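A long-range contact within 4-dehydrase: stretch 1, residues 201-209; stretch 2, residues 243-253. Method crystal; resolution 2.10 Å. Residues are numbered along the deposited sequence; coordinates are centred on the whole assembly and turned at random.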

# COMPACT_ATOMS: atom_id res chain seq x y z
N ALA A 201 -12.08 -12.86 -6.72
CA ALA A 201 -12.43 -14.26 -6.47
C ALA A 201 -11.64 -14.75 -5.25
O ALA A 201 -12.11 -15.49 -4.39
CB ALA A 201 -12.17 -15.12 -7.71
N VAL A 202 -10.41 -14.27 -5.22
CA VAL A 202 -9.52 -14.56 -4.13
C VAL A 202 -9.14 -13.23 -3.51
O VAL A 202 -8.64 -12.34 -4.20
CB VAL A 202 -8.27 -15.28 -4.63
CG1 VAL A 202 -7.22 -15.33 -3.50
CG2 VAL A 202 -8.72 -16.69 -4.97
N ASN A 203 -9.36 -13.07 -2.23
CA ASN A 203 -8.97 -11.80 -1.62
C ASN A 203 -8.11 -11.94 -0.37
O ASN A 203 -8.19 -12.96 0.33
CB ASN A 203 -10.20 -10.93 -1.30
CG ASN A 203 -10.77 -11.16 0.10
OD1 ASN A 203 -10.34 -10.58 1.10
ND2 ASN A 203 -11.80 -11.97 0.20
N ALA A 204 -7.30 -10.89 -0.09
CA ALA A 204 -6.46 -10.83 1.11
C ALA A 204 -6.74 -9.49 1.82
O ALA A 204 -5.88 -8.85 2.41
CB ALA A 204 -5.00 -10.95 0.72
N PHE A 205 -7.99 -9.07 1.75
CA PHE A 205 -8.50 -7.80 2.27
C PHE A 205 -8.13 -6.79 1.19
O PHE A 205 -8.97 -6.30 0.45
CB PHE A 205 -8.08 -7.36 3.69
CG PHE A 205 -8.32 -8.38 4.80
CD1 PHE A 205 -7.26 -9.12 5.33
CD2 PHE A 205 -9.59 -8.62 5.32
CE1 PHE A 205 -7.47 -10.05 6.34
CE2 PHE A 205 -9.83 -9.55 6.34
CZ PHE A 205 -8.75 -10.28 6.84
N GLU A 206 -6.81 -6.58 1.10
CA GLU A 206 -6.18 -5.70 0.14
C GLU A 206 -4.87 -6.35 -0.19
O GLU A 206 -4.12 -6.74 0.72
CB GLU A 206 -5.86 -4.29 0.71
CG GLU A 206 -7.02 -3.27 0.74
CD GLU A 206 -7.28 -2.55 -0.58
OE1 GLU A 206 -6.51 -2.52 -1.54
OE2 GLU A 206 -8.46 -1.97 -0.58
N GLY A 207 -4.56 -6.49 -1.47
CA GLY A 207 -3.28 -7.09 -1.80
C GLY A 207 -3.11 -7.34 -3.29
O GLY A 207 -4.03 -7.22 -4.10
N GLY A 208 -1.89 -7.73 -3.65
CA GLY A 208 -1.56 -8.02 -5.02
C GLY A 208 -0.32 -8.90 -5.06
O GLY A 208 0.11 -9.39 -4.02
N ALA A 209 0.21 -9.09 -6.27
CA ALA A 209 1.40 -9.89 -6.57
C ALA A 209 1.87 -9.67 -7.98
O ALA A 209 1.08 -9.67 -8.93
CB ALA A 209 1.17 -11.38 -6.53
N LYS A 243 4.78 -3.54 0.85
CA LYS A 243 4.83 -4.79 1.61
C LYS A 243 3.46 -5.35 2.00
O LYS A 243 2.55 -4.61 2.36
CB LYS A 243 5.64 -4.53 2.89
CG LYS A 243 7.10 -4.97 2.85
CD LYS A 243 8.11 -4.02 3.49
CE LYS A 243 7.82 -3.65 4.93
NZ LYS A 243 7.18 -2.33 5.10
N MET A 244 3.33 -6.68 1.98
CA MET A 244 2.11 -7.36 2.39
C MET A 244 2.37 -7.89 3.80
O MET A 244 3.40 -8.54 4.06
CB MET A 244 1.66 -8.51 1.45
CG MET A 244 0.40 -9.21 1.96
SD MET A 244 -0.02 -10.74 1.06
CE MET A 244 -0.92 -10.08 -0.37
N SER A 245 1.47 -7.57 4.73
CA SER A 245 1.57 -7.99 6.11
C SER A 245 1.13 -9.41 6.27
O SER A 245 0.41 -9.97 5.44
CB SER A 245 0.74 -7.11 7.03
OG SER A 245 -0.59 -7.57 6.96
N GLU A 246 1.56 -10.01 7.38
CA GLU A 246 1.23 -11.38 7.63
C GLU A 246 -0.26 -11.64 7.72
O GLU A 246 -0.74 -12.73 7.39
CB GLU A 246 1.93 -11.85 8.91
CG GLU A 246 3.44 -12.05 8.70
CD GLU A 246 3.72 -13.12 7.70
OE1 GLU A 246 3.84 -14.31 7.98
OE2 GLU A 246 3.86 -12.66 6.50
N ALA A 247 -0.98 -10.62 8.17
CA ALA A 247 -2.42 -10.73 8.32
C ALA A 247 -3.20 -10.85 7.00
O ALA A 247 -4.17 -11.63 6.83
CB ALA A 247 -2.88 -9.58 9.18
N ALA A 248 -2.73 -10.07 6.04
CA ALA A 248 -3.31 -10.08 4.70
C ALA A 248 -2.98 -11.40 4.09
O ALA A 248 -3.81 -11.99 3.41
CB ALA A 248 -2.66 -9.02 3.82
N ALA A 249 -1.74 -11.86 4.32
CA ALA A 249 -1.34 -13.17 3.76
C ALA A 249 -2.22 -14.29 4.39
O ALA A 249 -2.62 -15.26 3.77
CB ALA A 249 0.16 -13.41 3.91
N ALA A 250 -2.56 -14.14 5.67
CA ALA A 250 -3.39 -15.11 6.33
C ALA A 250 -4.74 -15.19 5.63
O ALA A 250 -5.26 -16.28 5.32
CB ALA A 250 -3.63 -14.66 7.76
N MET A 251 -5.32 -14.02 5.38
CA MET A 251 -6.61 -13.98 4.70
C MET A 251 -6.40 -14.54 3.28
O MET A 251 -7.16 -15.39 2.78
CB MET A 251 -7.12 -12.54 4.63
CG MET A 251 -8.42 -12.47 3.84
SD MET A 251 -9.71 -13.48 4.60
CE MET A 251 -11.18 -12.84 3.77
N GLY A 252 -5.33 -14.09 2.63
CA GLY A 252 -4.98 -14.54 1.28
C GLY A 252 -4.94 -16.06 1.06
O GLY A 252 -5.49 -16.59 0.09
N LEU A 253 -4.27 -16.78 1.97
CA LEU A 253 -4.13 -18.24 1.90
C LEU A 253 -5.43 -19.00 2.13
O LEU A 253 -5.64 -20.03 1.52
CB LEU A 253 -3.14 -18.74 2.97
CG LEU A 253 -1.75 -18.26 2.68
CD1 LEU A 253 -0.89 -18.29 3.95
CD2 LEU A 253 -1.16 -19.10 1.55

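The contact sets a mostly irregular segment, extended as a strand only at Gly-208 and Ala-209, against a helix that begins at Glu-246. No hydrogen bond crosses between them, so shape and apolar contact carry the pairing, and the side-chain hydrogen bonds seen here lie within each stretch. On the helix side, Ser-245 takes the N-cap position, its OG accepting weak bonds from the N atoms of Ala-247 and Ala-248. On the loop side, Phe-205 N donates to Asn-203 OD1 at 2.9 Å, tying the side chain of Asn-203 to the main chain two residues on.

Small residues sit where the backbones come closest. The CA atoms of Ala-204 and Gly-252 lie 4.0 Å apart, and Ala-204 CB sits 3.6 Å from Gly-252 CA and 3.1 Å from Ala-248 O. An ideal CB on Gly-252 would be tight against Ala-204 CB, at 3.3 Å.

Aromatic packing centres on Met-251, whose CA-to-CB bond points toward the loop and which lays its CG over one face of the Phe-205 ring, 3.7 Å from the centroid, a CH-pi contact. Its SD approaches obliquely at 4.5 Å from that centroid. Phe-205 CE1 presses to 3.0 Å from Met-251 CB, while Ala-247 O and Ala-248 CA line the ring edge.

Met-244 extends its CE to 4.1 Å from Gly-207 CA, where an ideal CB would clash with that methyl.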